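Local coordinates for protein tartrate dehydrogenase/decarboxylase (Pseudomonas putida, PDB 3FLK) that oxidises (+)-tartrate to oxaloglycolate with NAD+, converts meso-tartrate to D-glycerate and oxidatively decarboxylates D-malate to pyruvate, at residues 110-115 and 126-131; 114-119 and 332-337; 138-143 and 161-166; 100-105 and 168-173. The protein carries 1 engineered substitution. One frame throughout, in Å; residues are numbered along the deposited sequence.

From the N terminus, the first contact segment met is 100-105, which opens contact 4 in the loop leading into strand 105-111. Contact 1 starts at the end of that strand and contact 2 in the loop just after it; they share Pro114 and Gly115. Contact 1 closes at once, over a ten-residue loop, onto strand 129-135. Contact 3 then joins the loop at 138-143 to the end of strand 156-164. Contact 4 closes next, on helix 165-181, so contacts 1 and 3 both fall within its span; contacts 3 and 4 touch through Val168. Contact 2 closes last, on helix 317-336. It encloses contact 3, crosses contact 4, and lies about 34 Å from contact 4 between centres.

Contact 1 (110-115 and 126-131). With SO4 (sulfate ion), chain J.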
loop_
_atom_site.group_PDB
_atom_site.type_symbol
_atom_site.label_atom_id
_atom_site.label_comp_id
_atom_site.label_asym_id
_atom_site.label_seq_id
_atom_site.Cartn_x
_atom_site.Cartn_y
_atom_site.Cartn_z
ATOM N N VAL A 110 -9.188 12.058 -5.762
ATOM C CA VAL A 110 -9.978 10.851 -5.558
ATOM C C VAL A 110 -11.398 11.278 -5.195
ATOM O O VAL A 110 -11.596 12.039 -4.246
ATOM C CB VAL A 110 -9.375 9.952 -4.445
ATOM C CG1 VAL A 110 -10.238 8.730 -4.204
ATOM C CG2 VAL A 110 -7.949 9.534 -4.794
ATOM N N ARG A 111 -12.381 10.795 -5.951
ATOM C CA ARG A 111 -13.766 11.222 -5.770
ATOM C C ARG A 111 -14.771 10.133 -6.133
ATOM O O ARG A 111 -14.643 9.479 -7.169
ATOM C CB ARG A 111 -14.037 12.472 -6.613
ATOM C CG ARG A 111 -15.356 13.190 -6.320
ATOM C CD ARG A 111 -15.373 14.556 -6.991
ATOM N NE ARG A 111 -14.150 15.301 -6.693
ATOM C CZ ARG A 111 -13.578 16.185 -7.506
ATOM N NH1 ARG A 111 -14.108 16.456 -8.689
ATOM N NH2 ARG A 111 -12.460 16.793 -7.132
ATOM N N LEU A 112 -15.765 9.948 -5.268
ATOM C CA LEU A 112 -16.907 9.092 -5.576
ATOM C C LEU A 112 -18.030 9.941 -6.167
ATOM O O LEU A 112 -18.548 10.848 -5.509
ATOM C CB LEU A 112 -17.385 8.347 -4.323
ATOM C CG LEU A 112 -18.688 7.537 -4.358
ATOM C CD1 LEU A 112 -18.583 6.302 -5.254
ATOM C CD2 LEU A 112 -19.082 7.136 -2.947
ATOM N N PHE A 113 -18.382 9.651 -7.418
ATOM C CA PHE A 113 -19.456 10.358 -8.115
ATOM C C PHE A 113 -20.808 9.677 -7.882
ATOM O O PHE A 113 -20.858 8.463 -7.670
ATOM C CB PHE A 113 -19.166 10.428 -9.619
ATOM C CG PHE A 113 -17.989 11.291 -9.978
ATOM C CD1 PHE A 113 -18.136 12.668 -10.122
ATOM C CD2 PHE A 113 -16.735 10.729 -10.190
ATOM C CE1 PHE A 113 -17.047 13.473 -10.463
ATOM C CE2 PHE A 113 -15.640 11.525 -10.529
ATOM C CZ PHE A 113 -15.799 12.899 -10.667
ATOM N N PRO A 114 -21.907 10.458 -7.899
ATOM C CA PRO A 114 -23.248 9.864 -7.874
ATOM C C PRO A 114 -23.473 8.934 -9.064
ATOM O O PRO A 114 -23.105 9.272 -10.192
ATOM C CB PRO A 114 -24.175 11.082 -7.970
ATOM C CG PRO A 114 -23.362 12.218 -7.462
ATOM C CD PRO A 114 -21.962 11.932 -7.903
ATOM N N GLY A 115 -24.055 7.766 -8.801
ATOM C CA GLY A 115 -24.339 6.784 -9.847
ATOM C C GLY A 115 -23.275 5.716 -10.030
ATOM O O GLY A 115 -23.441 4.806 -10.844
ATOM N N GLY A 126 -19.775 12.056 -0.961
ATOM C CA GLY A 126 -19.269 12.989 0.040
ATOM C C GLY A 126 -18.253 12.337 0.959
ATOM O O GLY A 126 -17.349 13.006 1.463
ATOM N N ASP A 127 -18.405 11.030 1.173
ATOM C CA ASP A 127 -17.492 10.254 2.020
ATOM C C ASP A 127 -16.111 10.059 1.396
ATOM O O ASP A 127 -15.127 9.882 2.111
ATOM C CB ASP A 127 -18.097 8.888 2.367
ATOM C CG ASP A 127 -19.287 8.987 3.317
ATOM O OD1 ASP A 127 -19.657 10.113 3.721
ATOM O OD2 ASP A 127 -19.852 7.927 3.663
ATOM N N ILE A 128 -16.040 10.068 0.069
ATOM C CA ILE A 128 -14.761 9.914 -0.625
ATOM C C ILE A 128 -14.504 11.126 -1.517
ATOM O O ILE A 128 -14.972 11.187 -2.654
ATOM C CB ILE A 128 -14.678 8.586 -1.436
ATOM C CG1 ILE A 128 -15.047 7.381 -0.558
ATOM C CG2 ILE A 128 -13.278 8.403 -2.028
ATOM C CD1 ILE A 128 -15.281 6.079 -1.324
ATOM N N ASP A 129 -13.777 12.100 -0.975
ATOM C CA ASP A 129 -13.433 13.317 -1.703
ATOM C C ASP A 129 -12.141 13.898 -1.142
ATOM O O ASP A 129 -12.157 14.717 -0.219
ATOM C CB ASP A 129 -14.573 14.342 -1.626
ATOM C CG ASP A 129 -14.535 15.361 -2.764
ATOM O OD1 ASP A 129 -13.492 15.497 -3.444
ATOM O OD2 ASP A 129 -15.568 16.035 -2.978
ATOM N N PHE A 130 -11.017 13.454 -1.696
ATOM C CA PHE A 130 -9.713 13.937 -1.254
ATOM C C PHE A 130 -8.697 14.029 -2.390
ATOM O O PHE A 130 -8.981 13.633 -3.525
ATOM C CB PHE A 130 -9.184 13.119 -0.058
ATOM C CG PHE A 130 -8.984 11.653 -0.342
ATOM C CD1 PHE A 130 -7.779 11.188 -0.864
ATOM C CD2 PHE A 130 -9.986 10.732 -0.049
ATOM C CE1 PHE A 130 -7.585 9.833 -1.114
ATOM C CE2 PHE A 130 -9.804 9.371 -0.292
ATOM C CZ PHE A 130 -8.598 8.921 -0.828
ATOM N N VAL A 131 -7.524 14.573 -2.081
ATOM C CA VAL A 131 -6.467 14.732 -3.068
ATOM C C VAL A 131 -5.140 14.175 -2.544
ATOM O O VAL A 131 -4.712 14.485 -1.427
ATOM C CB VAL A 131 -6.345 16.212 -3.553
ATOM C CG1 VAL A 131 -6.090 17.169 -2.390
ATOM C CG2 VAL A 131 -5.271 16.362 -4.628
HETATM S S SO4 J . -11.298 18.876 -10.061
HETATM O O1 SO4 J . -10.563 18.021 -9.133
HETATM O O2 SO4 J . -11.014 20.277 -9.761
HETATM O O3 SO4 J . -10.893 18.589 -11.433
HETATM O O4 SO4 J . -12.731 18.632 -9.906
HETATM O O HOH W 1 -11.017 15.290 -4.785
HETATM O O HOH W 2 -17.755 11.786 -2.859
#
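The carbonyl oxygen of Ile128 is gripped by several groups: Leu112 N donates to it at 3.0 Å, water 2 donates a hydrogen bond to it, and Arg111 CA adds a CA-H...O contact. Water 2 also donates to Leu112 O and accepts from Gly126 N, knitting the loop ends together. Further in, Val110 and Phe130 form an antiparallel hydrogen-bonded pair, with Val110 N to Phe130 O at 2.7 Å and nearly straight (169°). On that side of the sheet Val110 CB sits 3.9 Å from the Phe130 ring centroid, a CH-pi contact over the face, while Val110 CG1 packs on Ile128 CG2. On the other face Arg111 and Asp129 lie side by side. The arginine chain bends at chi3 (-50°), which turns NE toward the carboxylate: Arg111 NE to Asp129 OD1 is a weak bond of 3.3 Å within a salt bridge. Beyond it, Arg111 NH1 donates to O4 of a sulfate, probably from the crystallisation liquor, at 2.8 Å, and Arg111 NH2 to its O1. An alanine at Arg111 would probably leave the Asp129 carboxylate without its counter-charge and the sulfate more weakly held. Trp303 and His323 also bind that sulfate. The pairing joins neighbouring strands 105-111 and 129-135 of the large mixed sheet, with Leu327 of helix 317-336 against Arg111 and Phe231 of helix 224-233 meeting the Phe130 ring.

Contact 2 (114-119 and 332-337); sequences PGVPCA and RVIADG
Ile334 and Ala335, in the last turn of helix 317-336, receive Pro114 of the loop that follows strand 105-111; just beyond them the helix ends in a Schellman motif at Gly337. Ile334 has the most surface buried here. Its CG2 branch, anti to the backbone N, does the touching: Ile334 CG2 lies 3.5 Å from Pro114 O and equally close to Val116 CG2. The two branched side chains cross obliquely and meet methyl to methyl. Ile334 also packs on Phe113, the residue just before Pro114. Pro114 takes part through its backbone, its O coming to 3.9 Å from Ala335 CA, a loose approach at the surface. Between Pro114 and Val116 the chain runs close to the helix at Gly115, whose CA is 4.7 Å from Ala335 CA. A side chain at that glycine would press on Ile334 O and Ala335 CA, and at the backbone angles of Gly115 (phi 95°) a CB would also jam against the carbonyl O of Pro114. No direct hydrogen bond joins the two segments, but water 3 does. It donates to Gly115 O at 2.8 Å and to Ile334 O at 3.1 Å, the same carbonyl oxygen that accepts Gly337 N at the helix end.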
loop_
_atom_site.group_PDB
_atom_site.type_symbol
_atom_site.label_atom_id
_atom_site.label_comp_id
_atom_site.label_asym_id
_atom_site.label_seq_id
_atom_site.Cartn_x
_atom_site.Cartn_y
_atom_site.Cartn_z
ATOM N N PRO A 114 -21.907 10.458 -7.899
ATOM C CA PRO A 114 -23.248 9.864 -7.874
ATOM C C PRO A 114 -23.473 8.934 -9.064
ATOM O O PRO A 114 -23.105 9.272 -10.192
ATOM C CB PRO A 114 -24.175 11.082 -7.970
ATOM C CG PRO A 114 -23.362 12.218 -7.462
ATOM C CD PRO A 114 -21.962 11.932 -7.903
ATOM N N GLY A 115 -24.055 7.766 -8.801
ATOM C CA GLY A 115 -24.339 6.784 -9.847
ATOM C C GLY A 115 -23.275 5.716 -10.030
ATOM O O GLY A 115 -23.441 4.806 -10.844
ATOM N N VAL A 116 -22.178 5.830 -9.283
ATOM C CA VAL A 116 -21.116 4.822 -9.300
ATOM C C VAL A 116 -21.420 3.753 -8.249
ATOM O O VAL A 116 -21.766 4.086 -7.114
ATOM C CB VAL A 116 -19.716 5.439 -9.005
ATOM C CG1 VAL A 116 -18.609 4.404 -9.190
ATOM C CG2 VAL A 116 -19.448 6.636 -9.893
ATOM N N PRO A 117 -21.315 2.463 -8.627
ATOM C CA PRO A 117 -21.366 1.418 -7.604
ATOM C C PRO A 117 -20.101 1.469 -6.747
ATOM O O PRO A 117 -19.017 1.111 -7.218
ATOM C CB PRO A 117 -21.422 0.117 -8.420
ATOM C CG PRO A 117 -21.750 0.531 -9.826
ATOM C CD PRO A 117 -21.175 1.899 -9.981
ATOM N N CYS A 118 -20.242 1.942 -5.509
ATOM C CA CYS A 118 -19.108 2.075 -4.596
ATOM C C CYS A 118 -18.611 0.704 -4.149
ATOM O O CYS A 118 -19.407 -0.193 -3.857
ATOM C CB CYS A 118 -19.476 2.931 -3.380
ATOM S SG CYS A 118 -18.102 3.256 -2.229
ATOM N N ALA A 119 -17.290 0.553 -4.106
ATOM C CA ALA A 119 -16.659 -0.686 -3.662
ATOM C C ALA A 119 -16.837 -0.909 -2.161
ATOM O O ALA A 119 -16.795 -2.044 -1.687
ATOM C CB ALA A 119 -15.185 -0.679 -4.020
ATOM N N ARG A 332 -22.468 14.021 -15.391
ATOM C CA ARG A 332 -23.763 13.709 -16.010
ATOM C C ARG A 332 -23.772 12.342 -16.693
ATOM O O ARG A 332 -24.717 11.568 -16.538
ATOM C CB ARG A 332 -24.166 14.809 -16.997
ATOM C CG ARG A 332 -24.615 16.101 -16.324
ATOM C CD ARG A 332 -24.767 17.229 -17.326
ATOM N NE ARG A 332 -25.307 18.439 -16.708
ATOM C CZ ARG A 332 -26.570 18.845 -16.820
ATOM N NH1 ARG A 332 -27.443 18.145 -17.535
ATOM N NH2 ARG A 332 -26.960 19.960 -16.217
ATOM N N VAL A 333 -22.707 12.056 -17.434
ATOM C CA VAL A 333 -22.550 10.790 -18.146
ATOM C C VAL A 333 -22.499 9.597 -17.177
ATOM O O VAL A 333 -23.122 8.557 -17.425
ATOM C CB VAL A 333 -21.317 10.854 -19.088
ATOM C CG1 VAL A 333 -20.711 9.490 -19.332
ATOM C CG2 VAL A 333 -21.697 11.528 -20.406
ATOM N N ILE A 334 -21.780 9.766 -16.067
ATOM C CA ILE A 334 -21.726 8.755 -15.004
ATOM C C ILE A 334 -23.112 8.532 -14.379
ATOM O O ILE A 334 -23.540 7.388 -14.195
ATOM C CB ILE A 334 -20.679 9.120 -13.914
ATOM C CG1 ILE A 334 -19.256 8.973 -14.469
ATOM C CG2 ILE A 334 -20.862 8.252 -12.673
ATOM C CD1 ILE A 334 -18.157 9.542 -13.564
ATOM N N ALA A 335 -23.810 9.625 -14.069
ATOM C CA ALA A 335 -25.173 9.549 -13.534
ATOM C C ALA A 335 -26.126 8.829 -14.493
ATOM O O ALA A 335 -26.989 8.064 -14.056
ATOM C CB ALA A 335 -25.697 10.942 -13.197
ATOM N N ASP A 336 -25.950 9.065 -15.793
ATOM C CA ASP A 336 -26.770 8.443 -16.843
ATOM C C ASP A 336 -26.499 6.950 -17.039
ATOM O O ASP A 336 -27.342 6.229 -17.574
ATOM C CB ASP A 336 -26.553 9.153 -18.185
ATOM C CG ASP A 336 -27.268 10.487 -18.271
ATOM O OD1 ASP A 336 -28.191 10.741 -17.463
ATOM O OD2 ASP A 336 -26.905 11.286 -19.161
ATOM N N GLY A 337 -25.319 6.501 -16.619
ATOM C CA GLY A 337 -24.879 5.127 -16.858
ATOM C C GLY A 337 -24.264 4.947 -18.237
ATOM O O GLY A 337 -24.094 3.819 -18.708
HETATM O O HOH W 3 -22.249 4.665 -13.355
#

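Contact 3 (138-143 and 161-166); sequences EGEYSS and SIFTRR
Glu138 and Thr164 are brought together by two similar first torsions: Glu138 CG (chi1 56°) and Thr164 OG1 (chi1 62°) each stand between their backbone N and carbonyl carbon. The glutamate chain then runs out extended, and its carboxylate takes both donors of the threonine. Thr164 OG1 donates a hydrogen bond to the syn lone pair of Glu138 OE2 at 2.7 Å; Thr164 N reaches Glu138 OE1 at 2.9 Å from above the carboxylate plane. Beside this clamp, Gly139 N donates to Ile162 O at 2.8 Å, while the return bond from Ile162 N to Gly139 O is weak. Gly139 CA lies over the face of the Phe163 ring, 3.7 Å from its centroid, a CH-pi contact. Glu140 CD comes to the ring edge, its carboxylate bound to Ser244 OG and Leu246 N. Water 4 links Glu140 O with Ser161 OG.

The strand bearing Ser161 to Thr164 also pairs antiparallel with a strand of the second subunit, so the loop is fastened to a sheet that crosses the dimer interface. Thr164, with its OG1 also accepting from Gly167 N, is a typical N-cap, here opening helix 165-181.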
loop_
_atom_site.group_PDB
_atom_site.type_symbol
_atom_site.label_atom_id
_atom_site.label_comp_id
_atom_site.label_asym_id
_atom_site.label_seq_id
_atom_site.Cartn_x
_atom_site.Cartn_y
_atom_site.Cartn_z
ATOM N N GLU A 138 12.073 12.140 -6.415
ATOM C CA GLU A 138 13.069 11.446 -5.592
ATOM C C GLU A 138 12.438 10.295 -4.804
ATOM O O GLU A 138 11.417 9.740 -5.219
ATOM C CB GLU A 138 13.821 12.439 -4.674
ATOM C CG GLU A 138 12.929 13.285 -3.749
ATOM C CD GLU A 138 13.712 14.238 -2.843
ATOM O OE1 GLU A 138 13.441 14.251 -1.623
ATOM O OE2 GLU A 138 14.589 14.977 -3.343
ATOM N N GLY A 139 13.053 9.923 -3.686
ATOM C CA GLY A 139 12.478 8.923 -2.796
ATOM C C GLY A 139 12.827 7.489 -3.134
ATOM O O GLY A 139 13.975 7.179 -3.462
ATOM N N GLU A 140 11.824 6.617 -3.053
ATOM C CA GLU A 140 12.009 5.170 -3.183
ATOM C C GLU A 140 12.213 4.710 -4.624
ATOM O O GLU A 140 12.825 3.670 -4.863
ATOM C CB GLU A 140 10.826 4.412 -2.565
ATOM C CG GLU A 140 10.467 4.825 -1.137
ATOM C CD GLU A 140 9.416 5.934 -1.069
ATOM O OE1 GLU A 140 9.308 6.744 -2.020
ATOM O OE2 GLU A 140 8.691 5.988 -0.052
ATOM N N TYR A 141 11.686 5.472 -5.581
ATOM C CA TYR A 141 11.854 5.127 -6.986
ATOM C C TYR A 141 13.230 5.544 -7.462
ATOM O O TYR A 141 13.536 6.730 -7.602
ATOM C CB TYR A 141 10.730 5.701 -7.850
ATOM C CG TYR A 141 9.407 4.990 -7.649
ATOM C CD1 TYR A 141 9.343 3.768 -6.970
ATOM C CD2 TYR A 141 8.226 5.516 -8.163
ATOM C CE1 TYR A 141 8.134 3.105 -6.790
ATOM C CE2 TYR A 141 7.011 4.860 -7.988
ATOM C CZ TYR A 141 6.972 3.660 -7.302
ATOM O OH TYR A 141 5.773 3.008 -7.133
ATOM N N SER A 142 14.061 4.537 -7.696
ATOM C CA SER A 142 15.486 4.742 -7.853
ATOM C C SER A 142 16.093 3.730 -8.812
ATOM O O SER A 142 15.611 2.601 -8.936
ATOM C CB SER A 142 16.156 4.633 -6.481
ATOM O OG SER A 142 17.564 4.575 -6.591
ATOM N N SER A 143 17.148 4.157 -9.496
ATOM C CA SER A 143 17.970 3.266 -10.301
ATOM C C SER A 143 19.399 3.257 -9.747
ATOM O O SER A 143 20.356 2.915 -10.449
ATOM C CB SER A 143 17.941 3.696 -11.768
ATOM O OG SER A 143 18.397 5.029 -11.910
ATOM N N SER A 161 17.601 4.728 -1.676
ATOM C CA SER A 161 16.525 5.719 -1.651
ATOM C C SER A 161 17.094 7.060 -1.202
ATOM O O SER A 161 17.743 7.143 -0.157
ATOM C CB SER A 161 15.409 5.293 -0.696
ATOM O OG SER A 161 14.680 4.191 -1.202
ATOM N N ILE A 162 16.852 8.102 -1.995
ATOM C CA ILE A 162 17.378 9.436 -1.703
ATOM C C ILE A 162 16.256 10.422 -1.403
ATOM O O ILE A 162 15.319 10.571 -2.190
ATOM C CB ILE A 162 18.231 9.997 -2.873
ATOM C CG1 ILE A 162 19.269 8.975 -3.356
ATOM C CG2 ILE A 162 18.887 11.338 -2.488
ATOM C CD1 ILE A 162 20.340 8.608 -2.346
ATOM N N PHE A 163 16.361 11.081 -0.253
ATOM C CA PHE A 163 15.486 12.192 0.105
ATOM C C PHE A 163 16.357 13.414 0.390
ATOM O O PHE A 163 17.404 13.297 1.037
ATOM C CB PHE A 163 14.633 11.838 1.326
ATOM C CG PHE A 163 13.655 10.713 1.086
ATOM C CD1 PHE A 163 12.320 10.984 0.803
ATOM C CD2 PHE A 163 14.069 9.383 1.149
ATOM C CE1 PHE A 163 11.405 9.946 0.584
ATOM C CE2 PHE A 163 13.167 8.339 0.925
ATOM C CZ PHE A 163 11.833 8.622 0.646
ATOM N N THR A 164 15.947 14.573 -0.119
ATOM C CA THR A 164 16.684 15.823 0.105
ATOM C C THR A 164 15.800 16.817 0.847
ATOM O O THR A 164 14.574 16.726 0.774
ATOM C CB THR A 164 17.173 16.464 -1.218
ATOM O OG1 THR A 164 16.051 16.803 -2.045
ATOM C CG2 THR A 164 18.101 15.519 -1.982
ATOM N N ARG A 165 16.413 17.758 1.565
ATOM C CA ARG A 165 15.647 18.828 2.208
ATOM C C ARG A 165 14.866 19.633 1.174
ATOM O O ARG A 165 13.696 19.944 1.387
ATOM C CB ARG A 165 16.537 19.761 3.037
ATOM C CG ARG A 165 15.737 20.835 3.770
ATOM C CD ARG A 165 16.597 21.714 4.662
ATOM N NE ARG A 165 16.884 21.065 5.935
ATOM C CZ ARG A 165 17.098 21.706 7.080
ATOM N NH1 ARG A 165 17.041 23.032 7.135
ATOM N NH2 ARG A 165 17.354 21.014 8.180
ATOM N N ARG A 166 15.519 19.953 0.060
ATOM C CA ARG A 166 14.895 20.715 -1.021
ATOM C C ARG A 166 13.632 20.031 -1.544
ATOM O O ARG A 166 12.567 20.647 -1.584
ATOM C CB ARG A 166 15.888 20.973 -2.161
ATOM C CG ARG A 166 17.025 21.919 -1.785
ATOM C CD ARG A 166 17.846 22.319 -3.003
ATOM N NE ARG A 166 18.902 23.271 -2.655
ATOM C CZ ARG A 166 20.159 22.936 -2.366
ATOM N NH1 ARG A 166 20.543 21.666 -2.389
ATOM N NH2 ARG A 166 21.039 23.882 -2.060
HETATM O O HOH W 4 14.469 2.408 -3.162
#

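Contact 4 (100-105 and 168-173); sequences EFDQYV and VDRILK
Arg170, on helix 165-181, meets Asp102 and Tyr104 in an end-on salt bridge combined with a cation-pi stack. Asp102, at positive phi, is the C-prime residue of the Schellman motif that ends helix 94-100, and Tyr104 with Val105 forms a classic beta bulge opposite Leu270 where strand 105-111 begins.

The ionic part is a two-nitrogen grip. Arg170 NH1 donates to Asp102 OD2 at 2.8 Å and Arg170 NH2 to Asp102 OD1 at 3.0 Å, both on the syn side of the carboxylate but somewhat out of its plane; the two flat groups are turned 45° against each other. NH2 has a second partner in Thr137 OG1, which would further fix the rotation of the guanidinium.

In the stack, the guanidinium lies flat on the Tyr104 ring, planes 6° apart and centres separated by 4.1 Å. Arg170 CG stands between its backbone N and carbonyl carbon (chi1 67°), and the chain then runs extended to NE, carrying CD over the ring centre, 3.5 Å from the centroid, and NE over CG of the tyrosine. Glu273 holds the phenol OH. An alanine at Arg170 would probably leave both oxygens of Asp102 without their guanidinium partner and take the stacked guanidinium and CD off that face of Tyr104.

Apolar packing on helix 165-181 is a single pair, Ile171 CD1 lying 4.1 Å from Val105 CG1. The same methyl makes a van der Waals approach to the backbone, Ile171 CD1 standing 3.5 Å from Tyr104 O.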
loop_
_atom_site.group_PDB
_atom_site.type_symbol
_atom_site.label_atom_id
_atom_site.label_comp_id
_atom_site.label_asym_id
_atom_site.label_seq_id
_atom_site.Cartn_x
_atom_site.Cartn_y
_atom_site.Cartn_z
ATOM N N GLU A 100 13.476 15.444 -15.398
ATOM C CA GLU A 100 14.187 16.475 -16.157
ATOM C C GLU A 100 13.384 17.758 -16.374
ATOM O O GLU A 100 13.967 18.827 -16.563
ATOM C CB GLU A 100 14.738 15.916 -17.471
ATOM C CG GLU A 100 15.967 15.042 -17.252
ATOM C CD GLU A 100 16.502 14.417 -18.523
ATOM O OE1 GLU A 100 16.667 15.142 -19.529
ATOM O OE2 GLU A 100 16.780 13.199 -18.503
ATOM N N PHE A 101 12.057 17.657 -16.335
ATOM C CA PHE A 101 11.206 18.844 -16.362
ATOM C C PHE A 101 10.790 19.268 -14.955
ATOM O O PHE A 101 9.913 20.120 -14.787
ATOM C CB PHE A 101 9.979 18.641 -17.265
ATOM C CG PHE A 101 10.301 18.619 -18.738
ATOM C CD1 PHE A 101 11.476 19.194 -19.223
ATOM C CD2 PHE A 101 9.417 18.044 -19.644
ATOM C CE1 PHE A 101 11.777 19.176 -20.582
ATOM C CE2 PHE A 101 9.707 18.024 -21.010
ATOM C CZ PHE A 101 10.890 18.593 -21.478
ATOM N N ASP A 102 11.435 18.665 -13.956
ATOM C CA ASP A 102 11.225 18.978 -12.537
ATOM C C ASP A 102 9.743 19.123 -12.166
ATOM O O ASP A 102 9.326 20.114 -11.552
ATOM C CB ASP A 102 12.026 20.221 -12.126
ATOM C CG ASP A 102 12.424 20.201 -10.658
ATOM O OD1 ASP A 102 12.739 19.111 -10.125
ATOM O OD2 ASP A 102 12.428 21.283 -10.037
ATOM N N GLN A 103 8.963 18.118 -12.553
ATOM C CA GLN A 103 7.535 18.076 -12.274
ATOM C C GLN A 103 7.318 17.452 -10.896
ATOM O O GLN A 103 6.759 16.362 -10.783
ATOM C CB GLN A 103 6.807 17.283 -13.371
ATOM C CG GLN A 103 6.925 17.905 -14.765
ATOM C CD GLN A 103 6.510 16.971 -15.901
ATOM O OE1 GLN A 103 6.296 15.772 -15.705
ATOM N NE2 GLN A 103 6.407 17.528 -17.104
ATOM N N TYR A 104 7.759 18.154 -9.852
ATOM C CA TYR A 104 7.870 17.553 -8.515
ATOM C C TYR A 104 6.547 17.285 -7.791
ATOM O O TYR A 104 6.502 16.473 -6.864
ATOM C CB TYR A 104 8.862 18.325 -7.629
ATOM C CG TYR A 104 8.469 19.747 -7.288
ATOM C CD1 TYR A 104 7.690 20.023 -6.166
ATOM C CD2 TYR A 104 8.904 20.819 -8.066
ATOM C CE1 TYR A 104 7.333 21.328 -5.839
ATOM C CE2 TYR A 104 8.555 22.133 -7.744
ATOM C CZ TYR A 104 7.767 22.374 -6.630
ATOM O OH TYR A 104 7.410 23.661 -6.298
ATOM N N VAL A 105 5.482 17.966 -8.206
ATOM C CA VAL A 105 4.163 17.757 -7.611
ATOM C C VAL A 105 3.305 16.872 -8.509
ATOM O O VAL A 105 3.003 17.236 -9.646
ATOM C CB VAL A 105 3.397 19.083 -7.358
ATOM C CG1 VAL A 105 2.235 18.832 -6.421
ATOM C CG2 VAL A 105 4.300 20.143 -6.773
ATOM N N VAL A 168 11.913 17.372 -0.208
ATOM C CA VAL A 168 10.942 17.092 0.844
ATOM C C VAL A 168 10.174 18.365 1.234
ATOM O O VAL A 168 8.942 18.353 1.302
ATOM C CB VAL A 168 11.600 16.403 2.074
ATOM C CG1 VAL A 168 10.665 16.408 3.273
ATOM C CG2 VAL A 168 12.009 14.964 1.727
ATOM N N ASP A 169 10.900 19.459 1.464
ATOM C CA ASP A 169 10.273 20.725 1.855
ATOM C C ASP A 169 9.274 21.249 0.822
ATOM O O ASP A 169 8.189 21.696 1.188
ATOM C CB ASP A 169 11.328 21.795 2.162
ATOM C CG ASP A 169 11.955 21.626 3.539
ATOM O OD1 ASP A 169 11.594 20.670 4.260
ATOM O OD2 ASP A 169 12.810 22.461 3.906
ATOM N N ARG A 170 9.637 21.179 -0.457
ATOM C CA ARG A 170 8.801 21.738 -1.521
ATOM C C ARG A 170 7.492 20.975 -1.760
ATOM O O ARG A 170 6.477 21.586 -2.087
ATOM C CB ARG A 170 9.593 21.932 -2.821
ATOM C CG ARG A 170 10.063 20.657 -3.503
ATOM C CD ARG A 170 10.877 20.991 -4.739
ATOM N NE ARG A 170 11.305 19.791 -5.454
ATOM C CZ ARG A 170 11.959 19.798 -6.612
ATOM N NH1 ARG A 170 12.266 20.944 -7.212
ATOM N NH2 ARG A 170 12.303 18.647 -7.175
ATOM N N ILE A 171 7.511 19.652 -1.594
ATOM C CA ILE A 171 6.276 18.868 -1.701
ATOM C C ILE A 171 5.367 19.103 -0.488
ATOM O O ILE A 171 4.148 19.207 -0.635
ATOM C CB ILE A 171 6.532 17.340 -1.969
ATOM C CG1 ILE A 171 5.247 16.640 -2.439
ATOM C CG2 ILE A 171 7.123 16.634 -0.748
ATOM C CD1 ILE A 171 4.805 17.030 -3.850
ATOM N N LEU A 172 5.970 19.207 0.696
ATOM C CA LEU A 172 5.227 19.482 1.927
ATOM C C LEU A 172 4.604 20.872 1.884
ATOM O O LEU A 172 3.448 21.050 2.276
ATOM C CB LEU A 172 6.128 19.339 3.161
ATOM C CG LEU A 172 6.585 17.927 3.550
ATOM C CD1 LEU A 172 7.663 18.000 4.619
ATOM C CD2 LEU A 172 5.422 17.043 4.004
ATOM N N LYS A 173 5.366 21.847 1.393
ATOM C CA LYS A 173 4.868 23.211 1.234
ATOM C C LYS A 173 3.658 23.252 0.302
ATOM O O LYS A 173 2.643 23.864 0.631
ATOM C CB LYS A 173 5.964 24.151 0.731
ATOM C CG LYS A 173 5.528 25.613 0.665
ATOM C CD LYS A 173 6.699 26.543 0.415
ATOM C CE LYS A 173 6.257 28.001 0.441
ATOM N NZ LYS A 173 5.387 28.343 -0.716
HETATM O O HOH W 5 6.312 23.929 -3.067
#